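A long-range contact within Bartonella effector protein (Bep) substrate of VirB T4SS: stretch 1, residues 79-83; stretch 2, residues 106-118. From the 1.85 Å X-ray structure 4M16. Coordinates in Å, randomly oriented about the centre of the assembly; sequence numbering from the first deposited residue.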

# COMPACT_ATOMS: atom_id res chain seq x y z
N TYR A 79 12.12 1.94 -2.81
CA TYR A 79 12.36 3.24 -3.39
C TYR A 79 11.02 3.78 -3.80
O TYR A 79 10.18 3.04 -4.29
CB TYR A 79 13.27 3.16 -4.66
CG TYR A 79 14.77 2.89 -4.36
CD1 TYR A 79 15.21 1.63 -4.01
CD2 TYR A 79 15.70 3.91 -4.48
CE1 TYR A 79 16.54 1.38 -3.75
CE2 TYR A 79 17.05 3.67 -4.21
CZ TYR A 79 17.45 2.40 -3.86
OH TYR A 79 18.75 2.16 -3.58
N THR A 80 10.80 5.08 -3.64
CA THR A 80 9.53 5.68 -4.08
C THR A 80 9.63 6.16 -5.52
O THR A 80 10.71 6.53 -6.04
CB THR A 80 9.09 6.78 -3.11
OG1 THR A 80 10.13 7.78 -3.00
CG2 THR A 80 8.81 6.17 -1.76
N ARG A 81 8.49 6.07 -6.20
CA ARG A 81 8.43 6.26 -7.65
C ARG A 81 8.65 7.69 -8.14
O ARG A 81 8.89 7.87 -9.33
CB ARG A 81 7.12 5.66 -8.22
CG ARG A 81 5.85 6.43 -7.88
CD ARG A 81 4.60 5.84 -8.51
NE ARG A 81 3.44 6.40 -7.83
CZ ARG A 81 2.88 7.58 -8.08
NH1 ARG A 81 3.28 8.35 -9.08
NH2 ARG A 81 1.84 7.98 -7.32
N ASP A 82 8.64 8.68 -7.26
CA ASP A 82 8.99 10.05 -7.64
C ASP A 82 10.45 10.20 -8.08
O ASP A 82 10.78 11.09 -8.87
CB ASP A 82 8.74 11.01 -6.49
CG ASP A 82 9.35 10.56 -5.19
OD1 ASP A 82 9.11 9.40 -4.77
OD2 ASP A 82 10.02 11.36 -4.54
N LEU A 83 11.32 9.34 -7.56
CA LEU A 83 12.74 9.49 -7.80
C LEU A 83 13.09 8.75 -9.09
O LEU A 83 12.58 7.69 -9.37
CB LEU A 83 13.53 8.95 -6.62
CG LEU A 83 13.36 9.78 -5.31
CD1 LEU A 83 14.02 9.04 -4.16
CD2 LEU A 83 13.95 11.18 -5.42
N TYR A 106 -6.39 9.81 -10.88
CA TYR A 106 -4.95 9.64 -10.61
C TYR A 106 -4.64 9.56 -9.12
O TYR A 106 -5.32 10.14 -8.29
CB TYR A 106 -4.13 10.77 -11.25
CG TYR A 106 -4.17 10.73 -12.76
CD1 TYR A 106 -5.26 11.18 -13.45
CD2 TYR A 106 -3.09 10.21 -13.49
CE1 TYR A 106 -5.30 11.14 -14.83
CE2 TYR A 106 -3.13 10.14 -14.87
CZ TYR A 106 -4.25 10.61 -15.52
OH TYR A 106 -4.31 10.59 -16.89
N PHE A 107 -3.64 8.75 -8.83
CA PHE A 107 -2.92 8.81 -7.56
C PHE A 107 -2.09 10.11 -7.53
O PHE A 107 -2.06 10.88 -8.49
CB PHE A 107 -2.01 7.58 -7.42
CG PHE A 107 -2.78 6.31 -7.37
CD1 PHE A 107 -3.56 5.99 -6.25
CD2 PHE A 107 -2.82 5.45 -8.48
CE1 PHE A 107 -4.30 4.81 -6.23
CE2 PHE A 107 -3.57 4.31 -8.45
CZ PHE A 107 -4.30 3.99 -7.32
N ALA A 108 -1.44 10.35 -6.43
CA ALA A 108 -0.60 11.53 -6.30
C ALA A 108 0.44 11.59 -7.41
O ALA A 108 1.05 10.59 -7.81
CB ALA A 108 0.10 11.50 -4.97
N HIS A 109 0.66 12.80 -7.88
CA HIS A 109 1.74 13.06 -8.82
C HIS A 109 3.08 12.91 -8.09
O HIS A 109 3.22 13.22 -6.91
CB HIS A 109 1.56 14.48 -9.44
CG HIS A 109 2.44 14.72 -10.64
ND1 HIS A 109 3.79 14.99 -10.53
CD2 HIS A 109 2.19 14.68 -11.97
CE1 HIS A 109 4.32 15.14 -11.72
NE2 HIS A 109 3.37 14.98 -12.62
N GLY A 110 4.07 12.39 -8.80
CA GLY A 110 5.40 12.20 -8.22
C GLY A 110 5.93 13.44 -7.55
O GLY A 110 6.58 13.35 -6.55
N ASP A 111 5.67 14.61 -8.13
CA ASP A 111 6.08 15.91 -7.59
C ASP A 111 5.59 16.22 -6.16
O ASP A 111 6.07 17.16 -5.55
CB ASP A 111 5.58 17.04 -8.51
CG ASP A 111 6.32 17.08 -9.82
OD1 ASP A 111 7.29 16.27 -10.00
OD2 ASP A 111 5.96 17.93 -10.67
N LYS A 112 4.60 15.48 -5.69
CA LYS A 112 3.95 15.71 -4.39
C LYS A 112 4.22 14.54 -3.44
O LYS A 112 3.88 14.64 -2.25
CB LYS A 112 2.43 15.80 -4.56
CG LYS A 112 1.94 17.03 -5.35
CD LYS A 112 2.52 18.29 -4.76
CE LYS A 112 1.67 19.52 -5.00
NZ LYS A 112 2.29 20.69 -4.31
N ILE A 113 4.82 13.45 -3.92
CA ILE A 113 4.92 12.25 -3.05
C ILE A 113 5.73 12.55 -1.78
O ILE A 113 5.32 12.19 -0.69
CB ILE A 113 5.46 11.03 -3.81
CG1 ILE A 113 4.40 10.55 -4.82
CG2 ILE A 113 5.82 9.88 -2.87
CD1 ILE A 113 4.87 9.44 -5.74
N GLN A 114 6.88 13.26 -1.90
CA GLN A 114 7.69 13.51 -0.72
C GLN A 114 6.94 14.34 0.31
O GLN A 114 6.94 14.04 1.52
CB GLN A 114 9.03 14.21 -1.08
CG GLN A 114 10.02 13.29 -1.80
CD GLN A 114 10.51 12.11 -0.97
OE1 GLN A 114 10.70 12.20 0.25
NE2 GLN A 114 10.69 10.99 -1.62
N GLU A 115 6.32 15.41 -0.17
CA GLU A 115 5.53 16.26 0.70
C GLU A 115 4.36 15.48 1.38
O GLU A 115 4.05 15.68 2.58
CB GLU A 115 4.99 17.40 -0.17
CG GLU A 115 3.88 18.19 0.44
CD GLU A 115 3.65 19.53 -0.26
OE1 GLU A 115 3.57 19.55 -1.52
OE2 GLU A 115 3.56 20.54 0.48
N ASN A 116 3.68 14.67 0.60
CA ASN A 116 2.54 13.92 1.07
C ASN A 116 2.94 12.86 2.10
O ASN A 116 2.26 12.67 3.13
CB ASN A 116 1.75 13.29 -0.08
CG ASN A 116 0.99 14.32 -0.95
OD1 ASN A 116 0.75 15.49 -0.57
ND2 ASN A 116 0.58 13.88 -2.10
N LEU A 117 4.04 12.17 1.86
CA LEU A 117 4.57 11.22 2.86
C LEU A 117 4.99 11.90 4.15
O LEU A 117 4.79 11.37 5.29
CB LEU A 117 5.73 10.41 2.27
CG LEU A 117 5.37 9.38 1.18
CD1 LEU A 117 6.61 8.71 0.55
CD2 LEU A 117 4.44 8.30 1.72
N LYS A 118 5.60 13.09 4.02
CA LYS A 118 5.88 13.91 5.20
C LYS A 118 4.60 14.21 5.98
O LYS A 118 4.58 14.14 7.21
CB LYS A 118 6.56 15.26 4.84
O HOH W 1 11.74 8.38 -0.92

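The contact joins a type I beta turn, Thr80 to Leu83, to the start of a helix and the loop that leads into it. It is small, with 374 Å² buried over both sides, and it is held by two polar anchors with Ile113 between them.

The first anchor is Arg81. Its CA-to-CB bond points sideways, but chi2 and chi3 are both t, and the extended chain carries the guanidinium to the loop before the helix. There NH2 donates to Ala108 O at 2.8 Å with a nearly straight N-H...O angle of 166°. NH1 adds a weak bond to the same oxygen, NH1 to Ala108 O being 3.4 Å. The carbonyl lies at the guanidinium edge, near its plane, where the N-H groups can reach it. Over one face sits Ile113, its CD1 3.6 Å from Arg81 CZ, so the flat group is packed by a methyl while its edge does the bonding. NE, NH1 and NH2 also have partners elsewhere in the structure, so no nitrogen of this buried guanidinium is left without a hydrogen bond.

The second anchor is a relay through Asp82. Its two carboxylate oxygens have different partners: OD1 accepts from Thr80 OG1 at 2.6 Å, within the turn, and OD2 accepts from Gln114 NE2 at 3.0 Å, across the contact. The Thr80 hydroxyl donates its hydrogen bond to Asp82 OD1 and accepts one from a water, 2.7 Å from OG1. That water in turn accepts from Gln114 NE2 at 2.9 Å. The Gln114 amide nitrogen thus serves both carboxylate and water, and the circuit of Thr80, Asp82, Gln114 and water closes with donors matched to acceptors. Gln114 is exposed and starts out sideways, but chi1 and chi2, both m, bring its end back to the turn.

The closest approach of CA atoms is at Gly110. Gly110 CA is 4.2 Å from Asp82 CA, and Asp82 CB comes within 3.2 Å of Gly110 O. A CB on Gly110 would point toward the turn and lie only 3.5 Å from Asp82 CA, so the lack of a side chain suits this crowded spot. The Ile113 CG2 methyl lies against a carboxylate oxygen, 3.8 Å from Asp82 OD1. Further along the helix, nonpolar packing brings Leu117 CD1 to 4.1 Å from Thr80 CG2.

Each partner is also braced locally. Leu83 N donates to Thr80 O at 3.3 Å across the turn, and His109 ND1 caps the helix by accepting from Asp111 N at 3.1 Å.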